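Local structure of interleukin 22 (Danio rerio, 4O6K) at residues A2-L16 against T130-P143. The protein is a helical cytokine of the IL-10 family that probably signals in immune and epithelial defence by binding a cell-surface receptor. Sequence-based numbering, arbitrary orientation.
Sequences ARPTPLDSSATWNDL and TNTLYHYLFESCTP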
ATOM      1  N   ALA A   2       3.901  -9.732  11.678  1.00 40.17           N
ATOM      2  CA  ALA A   2       3.551  -8.317  11.804  1.00 38.20           C
ATOM      3  C   ALA A   2       2.573  -8.252  12.963  1.00 37.59           C
ATOM      4  O   ALA A   2       2.291  -9.283  13.558  1.00 39.30           O
ATOM      5  CB  ALA A   2       2.940  -7.776  10.533  1.00 33.85           C
ATOM      6  N   ARG A   3       2.056  -7.067  13.285  0.50 36.35           N
ATOM      7  CA  ARG A   3       1.047  -6.983  14.341  0.50 36.03           C
ATOM      8  C   ARG A   3      -0.365  -7.235  13.775  0.50 33.94           C
ATOM      9  O   ARG A   3      -1.079  -8.084  14.311  0.50 33.32           O
ATOM     10  CB  ARG A   3       1.112  -5.648  15.122  0.50 36.75           C
ATOM     11  CG  ARG A   3       1.641  -4.419  14.393  0.50 35.98           C
ATOM     12  CD  ARG A   3       1.905  -3.265  15.357  0.50 37.39           C
ATOM     13  NE  ARG A   3       3.242  -3.327  15.941  0.50 36.66           N
ATOM     14  CZ  ARG A   3       4.207  -2.446  15.700  0.50 35.75           C
ATOM     15  NH1 ARG A   3       3.986  -1.418  14.891  0.50 31.94           N
ATOM     16  NH2 ARG A   3       5.394  -2.586  16.276  0.50 36.24           N
ATOM     17  N   PRO A   4      -0.791  -6.505  12.717  1.00 32.23           N
ATOM     18  CA  PRO A   4      -2.144  -6.810  12.250  1.00 29.34           C
ATOM     19  C   PRO A   4      -2.175  -8.188  11.607  1.00 28.16           C
ATOM     20  O   PRO A   4      -1.449  -8.430  10.644  1.00 25.25           O
ATOM     21  CB  PRO A   4      -2.425  -5.720  11.207  1.00 27.19           C
ATOM     22  CG  PRO A   4      -1.396  -4.672  11.447  1.00 28.02           C
ATOM     23  CD  PRO A   4      -0.195  -5.448  11.878  1.00 32.90           C
ATOM     24  N   THR A   5      -3.006  -9.072  12.143  1.00 27.69           N
ATOM     25  CA  THR A   5      -3.038 -10.474  11.734  1.00 26.44           C
ATOM     26  C   THR A   5      -3.229 -10.765  10.228  1.00 21.68           C
ATOM     27  O   THR A   5      -2.730 -11.783   9.748  1.00 24.21           O
ATOM     28  CB  THR A   5      -4.119 -11.224  12.531  1.00 27.73           C
ATOM     29  OG1 THR A   5      -5.412 -10.692  12.224  1.00 26.60           O
ATOM     30  CG2 THR A   5      -3.856 -11.059  14.018  1.00 25.19           C
ATOM     31  N   PRO A   6      -3.950  -9.900   9.478  1.00 21.73           N
ATOM     32  CA  PRO A   6      -4.028 -10.203   8.040  1.00 24.29           C
ATOM     33  C   PRO A   6      -2.677 -10.168   7.324  1.00 23.49           C
ATOM     34  O   PRO A   6      -2.539 -10.760   6.253  1.00 22.31           O
ATOM     35  CB  PRO A   6      -4.944  -9.100   7.501  1.00 23.86           C
ATOM     36  CG  PRO A   6      -5.781  -8.721   8.655  1.00 23.68           C
ATOM     37  CD  PRO A   6      -4.874  -8.808   9.839  1.00 24.48           C
ATOM     38  N   LEU A   7      -1.694  -9.488   7.907  1.00 22.22           N
ATOM     39  CA  LEU A   7      -0.348  -9.463   7.344  1.00 21.63           C
ATOM     40  C   LEU A   7       0.309 -10.837   7.451  1.00 20.71           C
ATOM     41  O   LEU A   7       1.321 -11.105   6.803  1.00 18.16           O
ATOM     42  CB  LEU A   7       0.503  -8.398   8.038  1.00 22.28           C
ATOM     43  CG  LEU A   7       0.339  -6.974   7.497  1.00 21.15           C
ATOM     44  CD1 LEU A   7       0.832  -5.932   8.480  1.00 20.87           C
ATOM     45  CD2 LEU A   7       1.101  -6.839   6.193  1.00 18.19           C
ATOM     46  N   ASP A   8      -0.272 -11.703   8.276  1.00 20.44           N
ATOM     47  CA  ASP A   8       0.211 -13.071   8.414  1.00 21.75           C
ATOM     48  C   ASP A   8      -0.681 -14.051   7.652  1.00 21.69           C
ATOM     49  O   ASP A   8      -0.530 -15.264   7.778  1.00 24.95           O
ATOM     50  CB  ASP A   8       0.301 -13.469   9.889  1.00 25.53           C
ATOM     51  CG  ASP A   8       1.503 -12.855  10.583  1.00 32.38           C
ATOM     52  OD1 ASP A   8       2.593 -12.835   9.972  1.00 34.25           O
ATOM     53  OD2 ASP A   8       1.364 -12.395  11.736  1.00 37.20           O
ATOM     54  N   SER A   9      -1.606 -13.518   6.862  1.00 20.63           N
ATOM     55  CA  SER A   9      -2.499 -14.344   6.055  1.00 23.34           C
ATOM     56  C   SER A   9      -1.947 -14.538   4.643  1.00 19.29           C
ATOM     57  O   SER A   9      -1.887 -13.591   3.858  1.00 15.75           O
ATOM     58  CB  SER A   9      -3.898 -13.734   5.988  1.00 21.60           C
ATOM     59  OG  SER A   9      -4.691 -14.404   5.023  1.00 20.22           O
ATOM     60  N   SER A  10      -1.544 -15.765   4.328  1.00 14.75           N
ATOM     61  CA  SER A  10      -0.988 -16.083   3.015  1.00 18.13           C
ATOM     62  C   SER A  10      -2.005 -15.859   1.898  1.00 15.61           C
ATOM     63  O   SER A  10      -1.630 -15.592   0.757  1.00 16.26           O
ATOM     64  CB  SER A  10      -0.486 -17.528   2.981  1.00 18.29           C
ATOM     65  OG  SER A  10      -1.545 -18.442   3.205  1.00 26.58           O
ATOM     66  N   ALA A  11      -3.287 -15.975   2.232  1.00 14.43           N
ATOM     67  CA  ALA A  11      -4.362 -15.709   1.280  1.00 17.60           C
ATOM     68  C   ALA A  11      -4.310 -14.277   0.752  1.00 15.78           C
ATOM     69  O   ALA A  11      -4.524 -14.037  -0.436  1.00 12.63           O
ATOM     70  CB  ALA A  11      -5.714 -15.987   1.919  1.00 15.14           C
ATOM     71  N   THR A  12      -4.029 -13.327   1.640  1.00 15.54           N
ATOM     72  CA  THR A  12      -3.916 -11.926   1.249  1.00 18.65           C
ATOM     73  C   THR A  12      -2.706 -11.697   0.352  1.00 13.01           C
ATOM     74  O   THR A  12      -2.791 -10.983  -0.647  1.00 16.12           O
ATOM     75  CB  THR A  12      -3.807 -10.994   2.471  1.00 16.04           C
ATOM     76  OG1 THR A  12      -2.649 -11.340   3.239  1.00 17.91           O
ATOM     77  CG2 THR A  12      -5.040 -11.116   3.342  1.00 16.45           C
ATOM     78  N   TRP A  13      -1.581 -12.302   0.723  1.00 15.23           N
ATOM     79  CA  TRP A  13      -0.360 -12.226  -0.071  1.00 15.94           C
ATOM     80  C   TRP A  13      -0.588 -12.713  -1.500  1.00 13.51           C
ATOM     81  O   TRP A  13      -0.171 -12.064  -2.460  1.00 12.62           O
ATOM     82  CB  TRP A  13       0.755 -13.046   0.580  1.00 12.92           C
ATOM     83  CG  TRP A  13       1.368 -12.394   1.785  1.00 16.71           C
ATOM     84  CD1 TRP A  13       1.077 -12.654   3.094  1.00 15.55           C
ATOM     85  CD2 TRP A  13       2.371 -11.371   1.793  1.00 13.64           C
ATOM     86  NE1 TRP A  13       1.842 -11.861   3.915  1.00 16.99           N
ATOM     87  CE2 TRP A  13       2.643 -11.063   3.142  1.00 16.42           C
ATOM     88  CE3 TRP A  13       3.068 -10.687   0.791  1.00 13.74           C
ATOM     89  CZ2 TRP A  13       3.581 -10.101   3.514  1.00 16.52           C
ATOM     90  CZ3 TRP A  13       3.999  -9.732   1.163  1.00 14.53           C
ATOM     91  CH2 TRP A  13       4.246  -9.448   2.512  1.00 14.32           C
ATOM     92  N   ASN A  14      -1.242 -13.863  -1.631  1.00 13.64           N
ATOM     93  CA  ASN A  14      -1.580 -14.410  -2.941  1.00 14.11           C
ATOM     94  C   ASN A  14      -2.430 -13.458  -3.774  1.00 14.08           C
ATOM     95  O   ASN A  14      -2.164 -13.253  -4.958  1.00 16.42           O
ATOM     96  CB  ASN A  14      -2.307 -15.745  -2.794  1.00 15.29           C
ATOM     97  CG  ASN A  14      -2.746 -16.314  -4.128  1.00 15.07           C
ATOM     98  OD1 ASN A  14      -1.922 -16.748  -4.933  1.00 14.14           O
ATOM     99  ND2 ASN A  14      -4.052 -16.321  -4.366  1.00 13.07           N
ATOM    100  N   ASP A  15      -3.456 -12.889  -3.148  1.00 15.02           N
ATOM    101  CA  ASP A  15      -4.331 -11.931  -3.814  1.00 16.20           C
ATOM    102  C   ASP A  15      -3.549 -10.721  -4.313  1.00 19.14           C
ATOM    103  O   ASP A  15      -3.789 -10.228  -5.414  1.00 18.36           O
ATOM    104  CB  ASP A  15      -5.448 -11.478  -2.870  1.00 16.29           C
ATOM    105  CG  ASP A  15      -6.537 -12.520  -2.710  1.00 21.11           C
ATOM    106  OD1 ASP A  15      -6.583 -13.465  -3.526  1.00 20.81           O
ATOM    107  OD2 ASP A  15      -7.347 -12.393  -1.768  1.00 24.47           O
ATOM    108  N   LEU A  16      -2.617 -10.248  -3.492  1.00 16.71           N
ATOM    109  CA  LEU A  16      -1.773  -9.116  -3.856  1.00 16.60           C
ATOM    110  C   LEU A  16      -0.828  -9.465  -4.999  1.00 16.68           C
ATOM    111  O   LEU A  16      -0.585  -8.646  -5.887  1.00 14.28           O
ATOM    112  CB  LEU A  16      -0.981  -8.634  -2.642  1.00 14.91           C
ATOM    113  CG  LEU A  16      -1.842  -7.970  -1.567  1.00 15.59           C
ATOM    114  CD1 LEU A  16      -1.035  -7.729  -0.315  1.00 16.14           C
ATOM    115  CD2 LEU A  16      -2.421  -6.668  -2.088  1.00 18.95           C
ATOM    116  N   THR A 130       1.180  -2.497  -4.671  1.00 13.59           N
ATOM    117  CA  THR A 130       0.519  -2.762  -3.395  1.00 15.91           C
ATOM    118  C   THR A 130       1.201  -3.890  -2.623  1.00 16.68           C
ATOM    119  O   THR A 130       1.335  -3.826  -1.400  1.00 13.03           O
ATOM    120  CB  THR A 130      -0.967  -3.121  -3.587  1.00 15.03           C
ATOM    121  OG1 THR A 130      -1.568  -2.207  -4.512  1.00 19.33           O
ATOM    122  CG2 THR A 130      -1.707  -3.054  -2.262  1.00 12.60           C
ATOM    123  N   ASN A 131       1.628  -4.917  -3.351  1.00 14.70           N
ATOM    124  CA  ASN A 131       2.332  -6.051  -2.763  1.00 13.34           C
ATOM    125  C   ASN A 131       3.595  -5.592  -2.036  1.00 12.95           C
ATOM    126  O   ASN A 131       3.908  -6.080  -0.950  1.00 12.69           O
ATOM    127  CB  ASN A 131       2.679  -7.075  -3.848  1.00 16.12           C
ATOM    128  CG  ASN A 131       3.108  -8.419  -3.281  1.00 18.02           C
ATOM    129  OD1 ASN A 131       3.376  -9.358  -4.029  1.00 30.09           O
ATOM    130  ND2 ASN A 131       3.148  -8.525  -1.958  1.00 17.89           N
ATOM    131  N   THR A 132       4.315  -4.657  -2.647  1.00 14.16           N
ATOM    132  CA  THR A 132       5.533  -4.099  -2.064  1.00 14.58           C
ATOM    133  C   THR A 132       5.237  -3.310  -0.785  1.00 13.67           C
ATOM    134  O   THR A 132       5.986  -3.383   0.191  1.00 14.04           O
ATOM    135  CB  THR A 132       6.264  -3.187  -3.073  1.00 17.50           C
ATOM    136  OG1 THR A 132       6.643  -3.953  -4.223  1.00 18.03           O
ATOM    137  CG2 THR A 132       7.510  -2.570  -2.448  1.00 12.04           C
ATOM    138  N   LEU A 133       4.142  -2.556  -0.800  1.00 11.59           N
ATOM    139  CA  LEU A 133       3.710  -1.797   0.371  1.00 12.99           C
ATOM    140  C   LEU A 133       3.394  -2.734   1.532  1.00 12.79           C
ATOM    141  O   LEU A 133       3.723  -2.449   2.683  1.00 12.50           O
ATOM    142  CB  LEU A 133       2.490  -0.937   0.030  1.00 11.98           C
ATOM    143  CG  LEU A 133       1.885  -0.080   1.147  1.00 10.14           C
ATOM    144  CD1 LEU A 133       2.932   0.844   1.760  1.00  8.41           C
ATOM    145  CD2 LEU A 133       0.708   0.719   0.615  1.00  8.76           C
ATOM    146  N   TYR A 134       2.749  -3.853   1.213  1.00 12.54           N
ATOM    147  CA  TYR A 134       2.403  -4.875   2.195  1.00 13.53           C
ATOM    148  C   TYR A 134       3.659  -5.444   2.844  1.00 11.28           C
ATOM    149  O   TYR A 134       3.688  -5.720   4.043  1.00 14.31           O
ATOM    150  CB  TYR A 134       1.607  -5.994   1.525  1.00 11.53           C
ATOM    151  CG  TYR A 134       0.586  -6.667   2.410  1.00 12.32           C
ATOM    152  CD1 TYR A 134      -0.506  -5.967   2.901  1.00 14.53           C
ATOM    153  CD2 TYR A 134       0.696  -8.017   2.727  1.00 15.14           C
ATOM    154  CE1 TYR A 134      -1.448  -6.583   3.700  1.00 17.92           C
ATOM    155  CE2 TYR A 134      -0.245  -8.642   3.522  1.00 17.00           C
ATOM    156  CZ  TYR A 134      -1.315  -7.918   4.006  1.00 20.42           C
ATOM    157  OH  TYR A 134      -2.256  -8.530   4.800  1.00 25.33           O
ATOM    158  N   HIS A 135       4.694  -5.611   2.028  1.00  9.75           N
ATOM    159  CA  HIS A 135       5.997  -6.075   2.486  1.00 12.75           C
ATOM    160  C   HIS A 135       6.644  -5.080   3.447  1.00 13.72           C
ATOM    161  O   HIS A 135       7.235  -5.473   4.454  1.00 15.21           O
ATOM    162  CB  HIS A 135       6.902  -6.324   1.275  1.00 12.70           C
ATOM    163  CG  HIS A 135       8.361  -6.150   1.556  1.00 14.93           C
ATOM    164  ND1 HIS A 135       9.025  -6.848   2.541  1.00 13.56           N
ATOM    165  CD2 HIS A 135       9.288  -5.355   0.970  1.00 11.22           C
ATOM    166  CE1 HIS A 135      10.295  -6.488   2.554  1.00 16.77           C
ATOM    167  NE2 HIS A 135      10.482  -5.583   1.610  1.00 13.77           N
ATOM    168  N   TYR A 136       6.530  -3.795   3.128  1.00 13.96           N
ATOM    169  CA  TYR A 136       7.039  -2.736   3.994  1.00 12.50           C
ATOM    170  C   TYR A 136       6.353  -2.772   5.356  1.00 14.99           C
ATOM    171  O   TYR A 136       7.004  -2.683   6.397  1.00 12.62           O
ATOM    172  CB  TYR A 136       6.846  -1.366   3.342  1.00 13.56           C
ATOM    173  CG  TYR A 136       7.737  -1.126   2.142  1.00 15.14           C
ATOM    174  CD1 TYR A 136       8.749  -2.020   1.812  1.00 11.45           C
ATOM    175  CD2 TYR A 136       7.566  -0.005   1.342  1.00 12.06           C
ATOM    176  CE1 TYR A 136       9.564  -1.804   0.718  1.00 12.70           C
ATOM    177  CE2 TYR A 136       8.376   0.219   0.245  1.00 13.62           C
ATOM    178  CZ  TYR A 136       9.373  -0.683  -0.061  1.00 14.60           C
ATOM    179  OH  TYR A 136      10.181  -0.464  -1.151  1.00 12.96           O
ATOM    180  N   LEU A 137       5.031  -2.899   5.330  1.00 12.54           N
ATOM    181  CA  LEU A 137       4.232  -3.006   6.544  1.00 12.88           C
ATOM    182  C   LEU A 137       4.608  -4.249   7.342  1.00 15.63           C
ATOM    183  O   LEU A 137       4.786  -4.184   8.555  1.00 15.15           O
ATOM    184  CB  LEU A 137       2.743  -3.030   6.200  1.00 12.05           C
ATOM    185  CG  LEU A 137       2.201  -1.731   5.603  1.00 11.45           C
ATOM    186  CD1 LEU A 137       0.837  -1.953   4.975  1.00 10.63           C
ATOM    187  CD2 LEU A 137       2.135  -0.651   6.671  1.00 12.87           C
ATOM    188  N   PHE A 138       4.720  -5.378   6.650  1.00 14.81           N
ATOM    189  CA  PHE A 138       5.078  -6.645   7.283  1.00 16.98           C
ATOM    190  C   PHE A 138       6.359  -6.527   8.107  1.00 18.96           C
ATOM    191  O   PHE A 138       6.409  -6.969   9.251  1.00 21.00           O
ATOM    192  CB  PHE A 138       5.239  -7.740   6.222  1.00 16.92           C
ATOM    193  CG  PHE A 138       5.443  -9.122   6.789  1.00 20.62           C
ATOM    194  CD1 PHE A 138       6.708  -9.561   7.151  1.00 18.23           C
ATOM    195  CD2 PHE A 138       4.371  -9.983   6.950  1.00 19.07           C
ATOM    196  CE1 PHE A 138       6.898 -10.829   7.664  1.00 20.59           C
ATOM    197  CE2 PHE A 138       4.556 -11.252   7.464  1.00 20.23           C
ATOM    198  CZ  PHE A 138       5.820 -11.675   7.820  1.00 25.24           C
ATOM    199  N   GLU A 139       7.389  -5.926   7.523  1.00 13.40           N
ATOM    200  CA  GLU A 139       8.687  -5.843   8.181  1.00 16.91           C
ATOM    201  C   GLU A 139       8.762  -4.732   9.230  1.00 18.94           C
ATOM    202  O   GLU A 139       9.315  -4.933  10.309  1.00 18.19           O
ATOM    203  CB  GLU A 139       9.794  -5.660   7.140  1.00 17.80           C
ATOM    204  CG  GLU A 139       9.877  -6.816   6.159  1.00 21.47           C
ATOM    205  CD  GLU A 139      11.264  -7.007   5.583  1.00 21.66           C
ATOM    206  OE1 GLU A 139      12.145  -6.163   5.849  1.00 25.60           O
ATOM    207  OE2 GLU A 139      11.474  -8.011   4.872  1.00 14.09           O
ATOM    208  N   SER A 140       8.201  -3.569   8.919  1.00 17.33           N
ATOM    209  CA  SER A 140       8.320  -2.415   9.805  1.00 18.38           C
ATOM    210  C   SER A 140       7.346  -2.455  10.983  1.00 22.76           C
ATOM    211  O   SER A 140       7.619  -1.873  12.037  1.00 21.11           O
ATOM    212  CB  SER A 140       8.113  -1.122   9.017  1.00 16.54           C
ATOM    213  OG  SER A 140       6.786  -1.016   8.530  1.00 17.95           O
ATOM    214  N   CYS A 141       6.221  -3.143  10.809  1.00 18.43           N
ATOM    215  CA  CYS A 141       5.216  -3.238  11.864  1.00 23.29           C
ATOM    216  C   CYS A 141       5.365  -4.476  12.756  1.00 28.01           C
ATOM    217  O   CYS A 141       4.389  -4.929  13.314  1.00 30.41           O
ATOM    218  CB  CYS A 141       3.796  -3.210  11.283  1.00 21.23           C
ATOM    219  SG  CYS A 141       3.460  -1.766  10.259  1.00 17.30           S
ATOM    220  N   THR A 142       6.561  -5.041  12.884  1.00 34.55           N
ATOM    221  CA  THR A 142       6.764  -6.123  13.852  1.00 36.07           C
ATOM    222  C   THR A 142       7.167  -5.532  15.199  1.00 35.21           C
ATOM    223  O   THR A 142       8.116  -4.758  15.266  1.00 42.20           O
ATOM    224  CB  THR A 142       7.857  -7.158  13.407  1.00 37.79           C
ATOM    225  OG1 THR A 142       9.116  -6.505  13.192  1.00 46.19           O
ATOM    226  CG2 THR A 142       7.473  -7.836  12.167  1.00 41.63           C
ATOM    227  N   PRO A 143       6.439  -5.891  16.279  1.00 37.12           N
ATOM    228  CA  PRO A 143       6.761  -5.454  17.651  1.00 47.04           C
ATOM    229  C   PRO A 143       8.223  -5.711  18.038  1.00 46.76           C
ATOM    230  O   PRO A 143       8.916  -6.463  17.357  1.00 49.05           O
ATOM    231  CB  PRO A 143       5.825  -6.303  18.523  1.00 42.52           C
ATOM    232  CG  PRO A 143       4.731  -6.764  17.631  1.00 42.35           C
ATOM    233  CD  PRO A 143       5.284  -6.804  16.232  1.00 39.51           C
TER
HETATM  234  O   HOH W   1      -0.226  -5.641  -5.255  1.00 21.47           O
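The Tyr134 ring is clasped on both faces. Leu7 CD2 sits over its centre, 3.4 Å from the centroid, and Leu16 CD1 presses on the opposite face, displaced toward the rim, at 3.6 Å from the centroid. Both are CH-pi contacts, and together they restrict the ring's rotation about CB-CG. At its edge, CD2 of Tyr134 points at the face of Trp13, an edge-to-face pair with centroids 4.9 Å apart and planes at 77°. Trp13 in turn offers its own edge to the face of Phe138 in an offset edge-to-face pair, with Trp13 CZ2 3.5 Å from Phe138 CD2, so the three rings form one aromatic cluster. Trp13 CG stands anti to its carbonyl carbon (chi1 -75°), which brings the indole N-H to the end of the 3-10 turn 5-8, where NE1 donates to Leu7 O at 3.0 Å. The edge of Phe138 meets that same carbonyl oxygen. Replacing Trp13 by an alanine would probably leave the edge of Tyr134 and the face of Phe138 without their aromatic partner, and Leu7 O without its indole donor. The Tyr134 hydroxyl donates to Pro6 O at 2.7 Å from above the carbonyl plane, while Ser9 N reaches that oxygen from the other face. Farther along, Cys141 O accepts a weak bond from Arg3 N. At the other end, a water bridges Leu16 O and, weakly, Asn131 N. The 10-16 part of helix 10-24 runs roughly antiparallel to helix 130-140 (147°), the axes of these segments approaching to 9.8 Å, and joins the N-terminal segment to the last helix of this all-helical cytokine fold. Leu16 and Tyr134 also touch helix 76-93, through Val79 and Leu83 respectively, and the Cys141-Cys48 disulfide ties the C-terminal end to helix 47-62.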